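Local atomic coordinates of fusion protein of Nuclear RNA export factor 2 and Protein panoramix (Drosophila melanogaster, PDB entry 6IEW), a protein that joins the UBA domain of Nxf2 to a Panoramix segment, two proteins whose full-length forms act together in cotranscriptional transposon silencing in the ovary. Residues Glu82-Leu85 / Glu86-Gln90; Glu52-Asp55 / Leu56-Ala59. All blocks are in the same frame, centred on the assembly; numbering follows the deposited sequence.

Contact 1: Glu82-Leu85 / Glu86-Gln90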
loop_
_atom_site.group_PDB
_atom_site.type_symbol
_atom_site.label_atom_id
_atom_site.label_comp_id
_atom_site.label_asym_id
_atom_site.label_seq_id
_atom_site.Cartn_x
_atom_site.Cartn_y
_atom_site.Cartn_z
ATOM N N GLU A 82 -2.858 5.022 6.679
ATOM C CA GLU A 82 -3.563 5.134 7.952
ATOM C C GLU A 82 -4.904 5.842 7.795
ATOM O O GLU A 82 -5.880 5.485 8.465
ATOM C CB GLU A 82 -2.682 5.833 8.986
ATOM C CG GLU A 82 -1.542 4.966 9.489
ATOM C CD GLU A 82 -0.599 5.709 10.409
ATOM O OE1 GLU A 82 -0.610 6.958 10.383
ATOM O OE2 GLU A 82 0.150 5.045 11.156
ATOM N N LEU A 83 -4.978 6.849 6.916
ATOM C CA LEU A 83 -6.254 7.533 6.709
ATOM C C LEU A 83 -7.276 6.610 6.058
ATOM O O LEU A 83 -8.455 6.624 6.430
ATOM C CB LEU A 83 -6.066 8.801 5.875
ATOM C CG LEU A 83 -7.316 9.682 5.764
ATOM C CD1 LEU A 83 -7.571 10.420 7.075
ATOM C CD2 LEU A 83 -7.203 10.660 4.605
ATOM N N VAL A 84 -6.845 5.806 5.083
ATOM C CA VAL A 84 -7.769 4.877 4.439
ATOM C C VAL A 84 -8.269 3.844 5.439
ATOM O O VAL A 84 -9.449 3.475 5.433
ATOM C CB VAL A 84 -7.119 4.234 3.199
ATOM C CG1 VAL A 84 -7.973 3.084 2.678
ATOM C CG2 VAL A 84 -6.926 5.276 2.114
ATOM N N LEU A 85 -7.381 3.362 6.316
ATOM C CA LEU A 85 -7.810 2.433 7.357
ATOM C C LEU A 85 -8.869 3.061 8.256
ATOM O O LEU A 85 -9.847 2.401 8.631
ATOM C CB LEU A 85 -6.608 1.955 8.172
ATOM C CG LEU A 85 -5.679 0.957 7.473
ATOM C CD1 LEU A 85 -4.477 0.661 8.337
ATOM C CD2 LEU A 85 -6.426 -0.329 7.164
ATOM N N GLU A 86 -8.698 4.341 8.601
ATOM C CA GLU A 86 -9.710 5.036 9.388
ATOM C C GLU A 86 -11.021 5.145 8.622
ATOM O O GLU A 86 -12.102 4.962 9.195
ATOM C CB GLU A 86 -9.211 6.428 9.777
ATOM C CG GLU A 86 -8.136 6.440 10.847
ATOM C CD GLU A 86 -7.614 7.838 11.129
ATOM O OE1 GLU A 86 -7.941 8.768 10.360
ATOM O OE2 GLU A 86 -6.876 8.006 12.123
ATOM N N GLN A 87 -10.942 5.451 7.325
ATOM C CA GLN A 87 -12.146 5.543 6.506
ATOM C C GLN A 87 -12.866 4.204 6.431
ATOM O O GLN A 87 -14.102 4.153 6.476
ATOM C CB GLN A 87 -11.783 6.040 5.108
ATOM C CG GLN A 87 -11.244 7.459 5.080
ATOM C CD GLN A 87 -10.625 7.825 3.748
ATOM O OE1 GLN A 87 -10.456 6.975 2.872
ATOM N NE2 GLN A 87 -10.278 9.097 3.587
ATOM N N ILE A 88 -12.111 3.110 6.309
ATOM C CA ILE A 88 -12.720 1.782 6.248
ATOM C C ILE A 88 -13.476 1.487 7.535
ATOM O O ILE A 88 -14.617 1.007 7.514
ATOM C CB ILE A 88 -11.654 0.715 5.942
ATOM C CG1 ILE A 88 -11.135 0.879 4.511
ATOM C CG2 ILE A 88 -12.205 -0.687 6.173
ATOM C CD1 ILE A 88 -9.928 0.018 4.193
ATOM N N GLN A 89 -12.859 1.790 8.677
ATOM C CA GLN A 89 -13.533 1.608 9.957
ATOM C C GLN A 89 -14.764 2.500 10.062
ATOM O O GLN A 89 -15.827 2.064 10.521
ATOM C CB GLN A 89 -12.557 1.894 11.099
ATOM C CG GLN A 89 -13.068 1.475 12.461
ATOM C CD GLN A 89 -13.499 0.023 12.485
ATOM O OE1 GLN A 89 -12.674 -0.883 12.370
ATOM N NE2 GLN A 89 -14.800 -0.205 12.622
ATOM N N GLN A 90 -14.643 3.757 9.629
ATOM C CA GLN A 90 -15.769 4.682 9.718
ATOM C C GLN A 90 -16.921 4.247 8.818
ATOM O O GLN A 90 -18.093 4.418 9.173
ATOM C CB GLN A 90 -15.312 6.103 9.389
ATOM C CG GLN A 90 -14.410 6.707 10.454
ATOM C CD GLN A 90 -13.513 7.802 9.908
ATOM O OE1 GLN A 90 -13.706 8.285 8.794
ATOM N NE2 GLN A 90 -12.517 8.193 10.693
#
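V84 and I88 meet one helical turn apart within the Panoramix part of the fusion, CG1 of V84 lying 3.9 Å from CD1 of I88. This is the closely packed side of the contact. I88 has CG1 anti to its own carbonyl carbon (chi1 -69°), which swings that branch back along the helix until CG1 of I88 rests 3.2 Å from O of V84. The same oxygen accepts the amide of I88 at 2.8 Å from its N, so a methylene and an N-H share one carbonyl. V84 packs on L41, and L85 on E38 and I45, all of helix 37-49 in the Nxf2 part.

On the exposed side the side-chain ends meet more loosely. The extended chain of Q87 runs back over the preceding turn, bringing NE2 of Q87 to 3.6 Å from CD2 of L83, while its OE1 stays 4.0 Å from CG2 of V84. E86 meets L83 at about a right angle, OE1 of E86 standing 3.7 Å from CD1 of L83.

Backbone bonds from E86, Q87, I88 and Q89 to the carbonyls four residues earlier run beneath both sides. With V84 and L85 packed on helix 37-49 and L83, E86 and Q87 exposed, the i to i+4 spacing is that of a regular alpha-helix, here in the Nxf2-interacting region of Panoramix.

Contact 2: Glu52-Asp55 / Leu56-Ala59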
loop_
_atom_site.group_PDB
_atom_site.type_symbol
_atom_site.label_atom_id
_atom_site.label_comp_id
_atom_site.label_asym_id
_atom_site.label_seq_id
_atom_site.Cartn_x
_atom_site.Cartn_y
_atom_site.Cartn_z
ATOM N N GLU A 52 11.429 -2.823 7.430
ATOM C CA GLU A 52 11.432 -3.808 6.358
ATOM C C GLU A 52 11.026 -3.230 5.008
ATOM O O GLU A 52 10.965 -3.975 4.026
ATOM C CB GLU A 52 10.543 -5.002 6.727
ATOM C CG GLU A 52 11.159 -5.898 7.796
ATOM C CD GLU A 52 10.147 -6.807 8.464
ATOM O OE1 GLU A 52 8.967 -6.792 8.057
ATOM O OE2 GLU A 52 10.534 -7.534 9.404
ATOM N N ILE A 53 10.761 -1.928 4.931
ATOM C CA ILE A 53 10.428 -1.271 3.667
ATOM C C ILE A 53 11.591 -0.372 3.265
ATOM O O ILE A 53 11.768 0.711 3.846
ATOM C CB ILE A 53 9.124 -0.468 3.770
ATOM C CG1 ILE A 53 7.977 -1.344 4.286
ATOM C CG2 ILE A 53 8.763 0.134 2.411
ATOM C CD1 ILE A 53 7.550 -2.441 3.324
ATOM N N PRO A 54 12.402 -0.764 2.286
ATOM C CA PRO A 54 13.530 0.080 1.882
ATOM C C PRO A 54 13.064 1.419 1.328
ATOM O O PRO A 54 11.949 1.549 0.819
ATOM C CB PRO A 54 14.217 -0.746 0.785
ATOM C CG PRO A 54 13.769 -2.157 1.030
ATOM C CD PRO A 54 12.372 -2.041 1.549
ATOM N N ASP A 55 13.945 2.419 1.429
ATOM C CA ASP A 55 13.695 3.708 0.790
ATOM C C ASP A 55 13.303 3.536 -0.674
ATOM O O ASP A 55 12.387 4.204 -1.166
ATOM C CB ASP A 55 14.945 4.586 0.863
ATOM C CG ASP A 55 15.094 5.315 2.184
ATOM O OD1 ASP A 55 14.315 5.056 3.123
ATOM O OD2 ASP A 55 16.005 6.167 2.274
ATOM N N LEU A 56 13.988 2.642 -1.392
ATOM C CA LEU A 56 13.740 2.500 -2.822
ATOM C C LEU A 56 12.372 1.905 -3.135
ATOM O O LEU A 56 11.979 1.892 -4.306
ATOM C CB LEU A 56 14.855 1.691 -3.505
ATOM C CG LEU A 56 15.173 0.246 -3.101
ATOM C CD1 LEU A 56 14.107 -0.748 -3.555
ATOM C CD2 LEU A 56 16.522 -0.151 -3.681
ATOM N N ALA A 57 11.652 1.401 -2.132
ATOM C CA ALA A 57 10.315 0.888 -2.387
ATOM C C ALA A 57 9.311 1.989 -2.679
ATOM O O ALA A 57 8.215 1.685 -3.154
ATOM C CB ALA A 57 9.837 0.043 -1.206
ATOM N N PHE A 58 9.652 3.248 -2.425
ATOM C CA PHE A 58 8.712 4.346 -2.602
ATOM C C PHE A 58 8.873 4.946 -3.989
ATOM O O PHE A 58 9.972 5.369 -4.371
ATOM C CB PHE A 58 8.895 5.381 -1.495
ATOM C CG PHE A 58 8.552 4.844 -0.140
ATOM C CD1 PHE A 58 7.229 4.773 0.267
ATOM C CD2 PHE A 58 9.536 4.360 0.702
ATOM C CE1 PHE A 58 6.901 4.252 1.500
ATOM C CE2 PHE A 58 9.211 3.839 1.939
ATOM C CZ PHE A 58 7.890 3.786 2.335
ATOM N N ALA A 59 7.779 4.962 -4.742
ATOM C CA ALA A 59 7.787 5.458 -6.105
ATOM C C ALA A 59 8.012 6.963 -6.135
ATOM O O ALA A 59 7.740 7.686 -5.169
ATOM C CB ALA A 59 6.459 5.131 -6.790
#
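I53 and F58, both in the Nxf2 part of the fusion, form the apolar centre of this turn. CG2 of I53 touches the far end of the F58 ring, 3.8 Å from CZ of F58, and the two side chains cross at about a right angle. The same methyl also meets CB of A57 at 3.8 Å. It serves both neighbours because it lies anti to the backbone N of I53, while CG1 takes the place beside that N (chi1 -54°). I53, A57 and F58 are buried among L21, I29 and F44, whereas P54 and L56 lie nearer the surface on W25, CB of P54 making a wider contact with CG of L56, at 4.1 Å.

Two backbone hydrogen bonds, each from an amide to the carbonyl three residues earlier, close the short 3-10 turn. N of A57 reaches O of P54 at 3.0 Å, and N of F58 reaches O of D55 at 3.2 Å with a nearly straight N-H...O angle of 168°. Both donors stand above the plane of the carbonyl they use, A57 by 60°. O of D55 also lies in the plane of the F58 ring, at its edge, 3.4 Å from CD2 of F58.

Charge enters through D55, whose OD1 forms a salt bridge with R74 of the Panoramix part; R74 also donates to O of I53, and F58 packs against R74 and A77. Pairing one arginine with both a carboxylate and a carbonyl probably favours the ionised form of D55, and it joins the turn to the fused Panoramix helix.

In the fold
From the N terminus, the chain runs through helices 4-19 (begun by non-native residues), 23-32 and 37-49 before contact 2 closes a short turn in the segment that follows. Backbone hydrogen bonds between A57 and I22 and between A59 and G20 tie this tail to the loop after helix 4-19. The engineered linker, in which residues 64-66 are not modelled, then leads to helix 70-93 of Panoramix, on which contact 1 lies. The contacts come in series and neither nest nor cross; the centres of contact 1 and contact 2 are about 23 Å apart. Helix 70-93 connects them, meeting contact 2 through R74 and A77 and laying contact 1 against helix 37-49.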